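Local coordinates for alginate lyase (Aplysia kurodai, PDB 5GMT), which cleaves the glycosidic bonds of alginate as a polysaccharide lyase of family 14, with a specificity for polymannuronate, at residues L59-E64 with C261-K266; D98-N103 with M187-H192; S29-H34 with I47-K52. All coordinates share one frame; numbering follows the deposited sequence.

The three contacts step across one antiparallel sheet, in the order 47-50, 58-63, 261-272, 92-102 and 191-199. Contact 1 pairs 58-63 with 261-272, and its centre lies about 10 Å from the centres of contacts 2 and 3, which are themselves about 18 Å apart. Contacts 1 and 2 share the seam between 261-272 and 92-102, where Lys266 NZ makes a salt bridge to Asp98 OD2 at 2.7 Å and Tyr264 OH a probable hydrogen bond to Glu102 OE1, also at 2.7 Å. Contact 3 joins contact 1 through the neighbouring strand, with Arg60 N 2.8 Å from Ser48 O, a probable hydrogen bond, and brings a short helix against the sheet.

Contact 1: residues L59-E64 with C261-K266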
# COMPACT_ATOMS: atom_id res chain seq x y z
N LEU A 59 -8.51 8.86 9.44
CA LEU A 59 -8.59 7.45 9.82
C LEU A 59 -7.38 7.13 10.67
O LEU A 59 -6.25 7.31 10.23
CB LEU A 59 -8.62 6.57 8.57
CG LEU A 59 -8.54 5.06 8.80
CD1 LEU A 59 -9.75 4.58 9.57
CD2 LEU A 59 -8.40 4.34 7.45
N ARG A 60 -7.60 6.68 11.91
CA ARG A 60 -6.47 6.43 12.80
C ARG A 60 -6.34 4.95 13.07
O ARG A 60 -7.31 4.28 13.41
CB ARG A 60 -6.60 7.19 14.13
CG ARG A 60 -5.31 7.18 14.95
CD ARG A 60 -5.51 7.71 16.38
NE ARG A 60 -6.12 6.70 17.24
CZ ARG A 60 -6.38 6.87 18.54
NH1 ARG A 60 -6.10 8.01 19.16
NH2 ARG A 60 -6.94 5.87 19.23
N ILE A 61 -5.12 4.45 12.92
CA ILE A 61 -4.81 3.05 13.20
C ILE A 61 -3.86 2.97 14.39
O ILE A 61 -2.81 3.62 14.40
CB ILE A 61 -4.16 2.35 11.98
CG1 ILE A 61 -4.99 2.57 10.71
CG2 ILE A 61 -3.94 0.87 12.29
CD1 ILE A 61 -6.41 2.03 10.78
N PHE A 62 -4.22 2.14 15.36
CA PHE A 62 -3.44 1.94 16.56
C PHE A 62 -2.67 0.61 16.49
O PHE A 62 -3.26 -0.42 16.19
CB PHE A 62 -4.36 1.97 17.78
CG PHE A 62 -3.71 1.49 19.04
CD1 PHE A 62 -2.57 2.10 19.52
CD2 PHE A 62 -4.26 0.45 19.76
CE1 PHE A 62 -1.98 1.68 20.70
CE2 PHE A 62 -3.68 0.01 20.94
CZ PHE A 62 -2.54 0.63 21.41
N TYR A 63 -1.36 0.66 16.73
CA TYR A 63 -0.55 -0.53 16.86
C TYR A 63 -0.05 -0.62 18.28
O TYR A 63 0.78 0.19 18.72
CB TYR A 63 0.66 -0.54 15.90
CG TYR A 63 0.43 0.07 14.53
CD1 TYR A 63 0.23 -0.73 13.40
CD2 TYR A 63 0.45 1.45 14.36
CE1 TYR A 63 0.04 -0.16 12.16
CE2 TYR A 63 0.25 2.03 13.13
CZ TYR A 63 0.05 1.22 12.03
OH TYR A 63 -0.13 1.80 10.81
N GLU A 64 -0.54 -1.61 19.00
CA GLU A 64 -0.14 -1.80 20.38
C GLU A 64 1.33 -2.20 20.46
O GLU A 64 1.82 -2.92 19.60
CB GLU A 64 -1.02 -2.87 21.01
CG GLU A 64 -0.89 -3.00 22.48
CD GLU A 64 -2.20 -3.44 23.09
OE1 GLU A 64 -2.67 -2.76 24.03
OE2 GLU A 64 -2.76 -4.45 22.59
N CYS A 261 1.85 3.01 19.28
CA CYS A 261 2.00 4.04 18.26
C CYS A 261 0.78 4.09 17.34
O CYS A 261 -0.08 3.20 17.37
CB CYS A 261 3.28 3.80 17.45
SG CYS A 261 3.34 2.17 16.66
N TYR A 262 0.72 5.15 16.54
CA TYR A 262 -0.48 5.45 15.77
C TYR A 262 -0.15 6.00 14.40
O TYR A 262 0.77 6.82 14.23
CB TYR A 262 -1.35 6.48 16.49
CG TYR A 262 -1.67 6.18 17.93
CD1 TYR A 262 -0.74 6.43 18.93
CD2 TYR A 262 -2.92 5.69 18.30
CE1 TYR A 262 -1.04 6.18 20.25
CE2 TYR A 262 -3.23 5.43 19.63
CZ TYR A 262 -2.27 5.68 20.60
OH TYR A 262 -2.56 5.44 21.92
N SER A 263 -0.93 5.59 13.41
CA SER A 263 -0.86 6.23 12.12
C SER A 263 -2.20 6.90 11.84
O SER A 263 -3.24 6.48 12.34
CB SER A 263 -0.50 5.23 11.02
OG SER A 263 -1.42 4.15 10.95
N TYR A 264 -2.15 7.95 11.02
CA TYR A 264 -3.33 8.72 10.64
C TYR A 264 -3.35 8.87 9.14
O TYR A 264 -2.34 9.22 8.54
CB TYR A 264 -3.30 10.12 11.27
CG TYR A 264 -3.21 10.14 12.78
CD1 TYR A 264 -2.04 9.75 13.43
CD2 TYR A 264 -4.28 10.59 13.54
CE1 TYR A 264 -1.95 9.79 14.82
CE2 TYR A 264 -4.20 10.63 14.94
CZ TYR A 264 -3.03 10.23 15.56
OH TYR A 264 -2.94 10.27 16.93
N PHE A 265 -4.50 8.64 8.51
CA PHE A 265 -4.59 8.74 7.07
C PHE A 265 -5.69 9.72 6.69
O PHE A 265 -6.78 9.69 7.26
CB PHE A 265 -4.89 7.38 6.42
CG PHE A 265 -3.84 6.34 6.67
CD1 PHE A 265 -3.85 5.59 7.83
CD2 PHE A 265 -2.86 6.08 5.71
CE1 PHE A 265 -2.90 4.61 8.06
CE2 PHE A 265 -1.89 5.11 5.94
CZ PHE A 265 -1.92 4.37 7.11
N LYS A 266 -5.40 10.58 5.73
CA LYS A 266 -6.41 11.49 5.19
C LYS A 266 -6.15 11.74 3.70
O LYS A 266 -5.13 11.30 3.17
CB LYS A 266 -6.42 12.80 5.97
CG LYS A 266 -5.15 13.63 5.78
CD LYS A 266 -5.17 14.92 6.64
CE LYS A 266 -3.90 15.73 6.47
NZ LYS A 266 -3.70 16.23 5.06
O HOH W 1 -5.35 10.72 18.17
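The Arg60 guanidinium carries Tyr262 on one face, with Tyr262 CE2 3.6 Å above the guanidinium plane, and a water at its edge. The two planes are inclined by 52°, so the groups overlap without stacking flat. That water accepts from Arg60 NH1 at 3.0 Å and donates to Tyr264 OH at 2.7 Å, lying in the plane of both groups; Glu102 also bonds to Tyr264 OH. One face of the Tyr264 ring takes Arg60 CG in a CH-pi contact, 3.8 Å from the ring centroid and 18° off the normal, and the bend at chi3 of Arg60 then turns the guanidinium over to Tyr262. Phe62 lies alongside Tyr262, CD1 to CE2 3.4 Å, in an oblique aromatic pair with planes at 32°. The opposite side of the sheet holds the Tyr63 ring, with Ile61 CG2 over one face and Ser263 CB at its edge. Tyr63 OH and Ser263 OG share a hydrogen bond of 2.7 Å, and Tyr63 OH is also hydrogen-bonded to Thr246 OG1 of the facing sheet. Beneath the side chains, Leu59, Ile61 and Tyr63 each exchange two backbone hydrogen bonds with Phe265, Ser263 and Cys261, all in the carbonyl plane, with Ile61 N 2.8 Å from Ser263 O. This is regular antiparallel pairing with alternating faces, consistent with the two-sheet sandwich of the concanavalin clan.

Contact 2: residues D98-N103 with M187-H192; sequences DVYFEN and MNNKWH
Tyr100 leaves its strand with CG anti to the backbone N (chi1 -170°), which carries the ring along the incoming 187-192 chain. Its CB sits over the six-membered ring of Trp191, 3.6 Å from that centroid, a CH-pi contact. Next, CD2 presses on Trp191 CD1 at 3.6 Å, and the edge of the tyrosine meets the indole's five-membered ring in an edge-to-face pair with planes at 72°. Lys190 N lies over one face of the tyrosine ring. Farther out, CZ comes within 3.5 Å of Asn189 C. At the tip, a water 2.6 Å from Tyr100 OH donates to Asn189 OD1 at 2.8 Å, tying the phenol to the turn. Trp191 is held from its far end by His53, whose carbonyl takes the NE1 hydrogen. His192 works on the other side of the sheet: its N, at 2.8 Å, and its ND1, at 3.3 Å, both donate to Val99 O, while NE2 accepts from Met187 N almost straight (174°). The imidazole is thus fixed at both nitrogens, probably as the ND1-protonated tautomer, and Phe101 sets an edge against its face. Past the Tyr100-Trp191 bridge the chains stay in touch: Phe101 N bonds Lys190 O weakly and Asn189 N reaches Phe101 O at 2.7 Å. The arrangement is a type II beta turn, Met187 to Lys190, feeding an antiparallel strand pair of the sandwich.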
# COMPACT_ATOMS: atom_id res chain seq x y z
N ASP A 98 -2.27 11.01 2.43
CA ASP A 98 -1.39 11.56 3.44
C ASP A 98 -1.34 10.61 4.63
O ASP A 98 -2.37 10.09 5.05
CB ASP A 98 -1.87 12.93 3.92
CG ASP A 98 -1.88 13.97 2.82
OD1 ASP A 98 -1.09 13.86 1.85
OD2 ASP A 98 -2.69 14.92 2.94
N VAL A 99 -0.14 10.37 5.17
CA VAL A 99 -0.03 9.59 6.40
C VAL A 99 0.88 10.27 7.43
O VAL A 99 1.96 10.78 7.10
CB VAL A 99 0.49 8.16 6.10
CG1 VAL A 99 1.83 8.20 5.36
CG2 VAL A 99 0.60 7.33 7.36
N TYR A 100 0.41 10.31 8.68
CA TYR A 100 1.17 10.78 9.83
C TYR A 100 1.65 9.60 10.67
O TYR A 100 0.85 8.72 11.00
CB TYR A 100 0.31 11.72 10.68
CG TYR A 100 1.05 12.46 11.78
CD1 TYR A 100 1.34 11.84 12.99
CD2 TYR A 100 1.43 13.78 11.60
CE1 TYR A 100 2.02 12.53 14.00
CE2 TYR A 100 2.11 14.47 12.60
CZ TYR A 100 2.40 13.84 13.80
OH TYR A 100 3.07 14.54 14.78
N PHE A 101 2.93 9.57 11.03
CA PHE A 101 3.45 8.54 11.94
C PHE A 101 3.64 9.13 13.32
O PHE A 101 4.41 10.06 13.50
CB PHE A 101 4.78 7.97 11.44
CG PHE A 101 4.70 7.28 10.12
CD1 PHE A 101 4.88 7.99 8.94
CD2 PHE A 101 4.43 5.92 10.04
CE1 PHE A 101 4.80 7.36 7.70
CE2 PHE A 101 4.35 5.29 8.80
CZ PHE A 101 4.54 6.02 7.63
N GLU A 102 2.96 8.57 14.31
CA GLU A 102 3.08 9.07 15.68
C GLU A 102 3.75 8.05 16.59
O GLU A 102 3.23 6.95 16.79
CB GLU A 102 1.70 9.45 16.22
CG GLU A 102 1.74 9.96 17.65
CD GLU A 102 0.36 10.21 18.19
OE1 GLU A 102 -0.42 10.91 17.51
OE2 GLU A 102 0.05 9.69 19.29
N ASN A 103 4.90 8.44 17.14
CA ASN A 103 5.68 7.63 18.07
C ASN A 103 6.31 6.38 17.44
O ASN A 103 6.35 5.31 18.05
CB ASN A 103 4.83 7.22 19.28
CG ASN A 103 5.66 6.95 20.51
OD1 ASN A 103 6.71 7.56 20.70
ND2 ASN A 103 5.21 6.03 21.35
N MET A 187 9.50 9.72 8.28
CA MET A 187 9.98 10.41 9.47
C MET A 187 8.95 10.39 10.59
O MET A 187 7.77 10.65 10.36
CB MET A 187 10.35 11.86 9.14
CG MET A 187 11.35 11.99 8.02
SD MET A 187 11.85 13.70 7.76
CE MET A 187 12.78 14.01 9.25
N ASN A 188 9.40 10.08 11.80
CA ASN A 188 8.54 10.14 12.97
C ASN A 188 7.93 11.52 13.18
O ASN A 188 8.56 12.54 12.90
CB ASN A 188 9.34 9.72 14.21
CG ASN A 188 8.47 9.56 15.44
OD1 ASN A 188 7.26 9.36 15.34
ND2 ASN A 188 9.09 9.64 16.61
N ASN A 189 6.68 11.53 13.65
CA ASN A 189 5.96 12.75 14.05
C ASN A 189 5.82 13.78 12.94
O ASN A 189 5.87 14.99 13.18
CB ASN A 189 6.65 13.37 15.27
CG ASN A 189 6.65 12.42 16.47
OD1 ASN A 189 5.66 11.73 16.73
ND2 ASN A 189 7.77 12.37 17.19
N LYS A 190 5.61 13.29 11.72
CA LYS A 190 5.39 14.16 10.57
C LYS A 190 4.31 13.62 9.65
O LYS A 190 4.13 12.41 9.57
CB LYS A 190 6.68 14.33 9.78
CG LYS A 190 7.68 15.31 10.37
CD LYS A 190 8.80 15.56 9.36
CE LYS A 190 9.68 16.73 9.78
NZ LYS A 190 8.93 18.01 9.77
N TRP A 191 3.63 14.52 8.95
CA TRP A 191 2.78 14.14 7.84
C TRP A 191 3.65 13.83 6.63
O TRP A 191 4.69 14.47 6.44
CB TRP A 191 1.80 15.26 7.48
CG TRP A 191 0.59 15.33 8.35
CD1 TRP A 191 0.32 16.28 9.31
CD2 TRP A 191 -0.52 14.43 8.35
NE1 TRP A 191 -0.90 16.02 9.89
CE2 TRP A 191 -1.44 14.89 9.32
CE3 TRP A 191 -0.84 13.28 7.61
CZ2 TRP A 191 -2.64 14.24 9.59
CZ3 TRP A 191 -2.03 12.63 7.87
CH2 TRP A 191 -2.92 13.10 8.85
N HIS A 192 3.21 12.87 5.82
CA HIS A 192 3.85 12.57 4.55
C HIS A 192 2.80 12.54 3.46
O HIS A 192 1.74 11.94 3.66
CB HIS A 192 4.58 11.23 4.58
CG HIS A 192 5.58 11.12 5.68
ND1 HIS A 192 5.23 11.06 7.01
CD2 HIS A 192 6.94 11.06 5.64
CE1 HIS A 192 6.32 10.97 7.75
NE2 HIS A 192 7.37 10.97 6.94
O HOH W 2 3.40 13.28 17.00
O HOH W 3 8.02 9.75 19.41

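Contact 3: residues S29-H34 with I47-K52; sequences STILGH and ISTSTK
A short helix, ending at Ile31, packs its last turn on the strand 47-50, which pairs within its sheet with 58-63. The contact is small, 190 Å² over both sides, and apolar: the nearest CA atoms, those of Ile31 and Ser48, stay 7.6 Å apart, so the gap is bridged mainly by side chains. Ile31 directs its CB at the strand and carries most of the contact. Its CG1 is anti to the carbonyl carbon, and CG1, CG2 and CD1 all gather round the Thr49 methyl, with CD1 3.8 Å from Thr49 CG2. Ile31 CG2 also meets Ile47 CG2 at 4.2 Å, the two isoleucines sliding past each other in opposite directions. Leu32, where the chain leaves helical geometry, meets Ile47 tip to tip, CD1 to CD1 4.2 Å. The methyl of Thr49 serves the helix while its OG1 is hydrogen-bonded to Arg57, so the two branches divide apolar and polar duties. An alanine at Ile31 would remove CG1, CG2 and CD1, and would probably lose the packing on Thr49 CG2 and Ile47 CG2 and seat the helix end less firmly. Ile31 and Ile47 also rest on Leu59 of strand 58-63, whereas Leu32 touches Phe79 and Ile47 touches Ala77 of strand 76-81, so the helix end spans from one sheet to the other.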
# COMPACT_ATOMS: atom_id res chain seq x y z
N SER A 29 -17.92 0.26 10.61
CA SER A 29 -18.57 0.19 9.30
C SER A 29 -18.93 1.57 8.76
O SER A 29 -18.89 1.79 7.55
CB SER A 29 -19.82 -0.69 9.34
OG SER A 29 -20.37 -0.79 8.04
N THR A 30 -19.25 2.51 9.64
CA THR A 30 -19.55 3.86 9.21
C THR A 30 -18.26 4.65 8.95
O THR A 30 -18.18 5.42 7.99
CB THR A 30 -20.42 4.59 10.25
OG1 THR A 30 -21.65 3.86 10.41
CG2 THR A 30 -20.74 6.00 9.78
N ILE A 31 -17.24 4.44 9.78
CA ILE A 31 -15.94 5.07 9.55
C ILE A 31 -15.44 4.77 8.14
O ILE A 31 -14.96 5.65 7.43
CB ILE A 31 -14.89 4.61 10.59
CG1 ILE A 31 -15.30 5.10 11.99
CG2 ILE A 31 -13.49 5.11 10.22
CD1 ILE A 31 -14.45 4.55 13.11
N LEU A 32 -15.60 3.52 7.73
CA LEU A 32 -15.06 3.06 6.45
C LEU A 32 -16.06 3.18 5.30
O LEU A 32 -15.79 2.68 4.21
CB LEU A 32 -14.61 1.60 6.56
CG LEU A 32 -13.57 1.28 7.63
CD1 LEU A 32 -13.23 -0.21 7.58
CD2 LEU A 32 -12.34 2.15 7.41
N GLY A 33 -17.18 3.85 5.55
CA GLY A 33 -18.27 3.87 4.58
C GLY A 33 -17.89 4.26 3.16
O GLY A 33 -18.28 3.57 2.21
N HIS A 34 -17.14 5.34 3.01
CA HIS A 34 -16.82 5.82 1.67
C HIS A 34 -15.66 5.06 1.01
O HIS A 34 -15.30 5.38 -0.12
CB HIS A 34 -16.51 7.32 1.69
CG HIS A 34 -16.44 7.94 0.32
ND1 HIS A 34 -17.50 7.91 -0.56
CD2 HIS A 34 -15.45 8.61 -0.31
CE1 HIS A 34 -17.16 8.52 -1.68
NE2 HIS A 34 -15.92 8.96 -1.55
N ILE A 47 -9.07 0.41 14.74
CA ILE A 47 -9.58 1.50 13.91
C ILE A 47 -10.35 2.54 14.72
O ILE A 47 -11.24 2.21 15.50
CB ILE A 47 -10.48 0.96 12.78
CG1 ILE A 47 -9.63 0.12 11.81
CG2 ILE A 47 -11.19 2.11 12.04
CD1 ILE A 47 -10.41 -0.52 10.67
N SER A 48 -9.97 3.80 14.52
CA SER A 48 -10.70 4.91 15.11
C SER A 48 -10.51 6.14 14.23
O SER A 48 -10.05 6.04 13.09
CB SER A 48 -10.22 5.18 16.54
OG SER A 48 -11.11 6.07 17.20
N THR A 49 -10.88 7.31 14.76
CA THR A 49 -10.76 8.55 14.01
C THR A 49 -10.19 9.64 14.91
O THR A 49 -10.35 9.57 16.12
CB THR A 49 -12.11 9.03 13.46
OG1 THR A 49 -12.94 9.45 14.55
CG2 THR A 49 -12.82 7.91 12.68
N SER A 50 -9.54 10.64 14.32
CA SER A 50 -8.88 11.66 15.13
C SER A 50 -8.58 12.91 14.33
O SER A 50 -8.20 12.84 13.15
CB SER A 50 -7.58 11.10 15.73
OG SER A 50 -6.90 12.08 16.50
N THR A 51 -8.75 14.05 14.98
CA THR A 51 -8.39 15.35 14.43
C THR A 51 -7.14 15.93 15.11
O THR A 51 -6.85 17.11 14.98
CB THR A 51 -9.54 16.36 14.58
OG1 THR A 51 -9.99 16.33 15.94
CG2 THR A 51 -10.70 15.97 13.68
N LYS A 52 -6.40 15.08 15.82
CA LYS A 52 -5.24 15.55 16.58
C LYS A 52 -4.21 16.25 15.69
O LYS A 52 -3.61 17.25 16.11
CB LYS A 52 -4.58 14.40 17.33
CG LYS A 52 -3.23 14.79 17.93
CD LYS A 52 -2.60 13.67 18.73
CE LYS A 52 -3.21 13.55 20.11
NZ LYS A 52 -2.39 12.68 21.00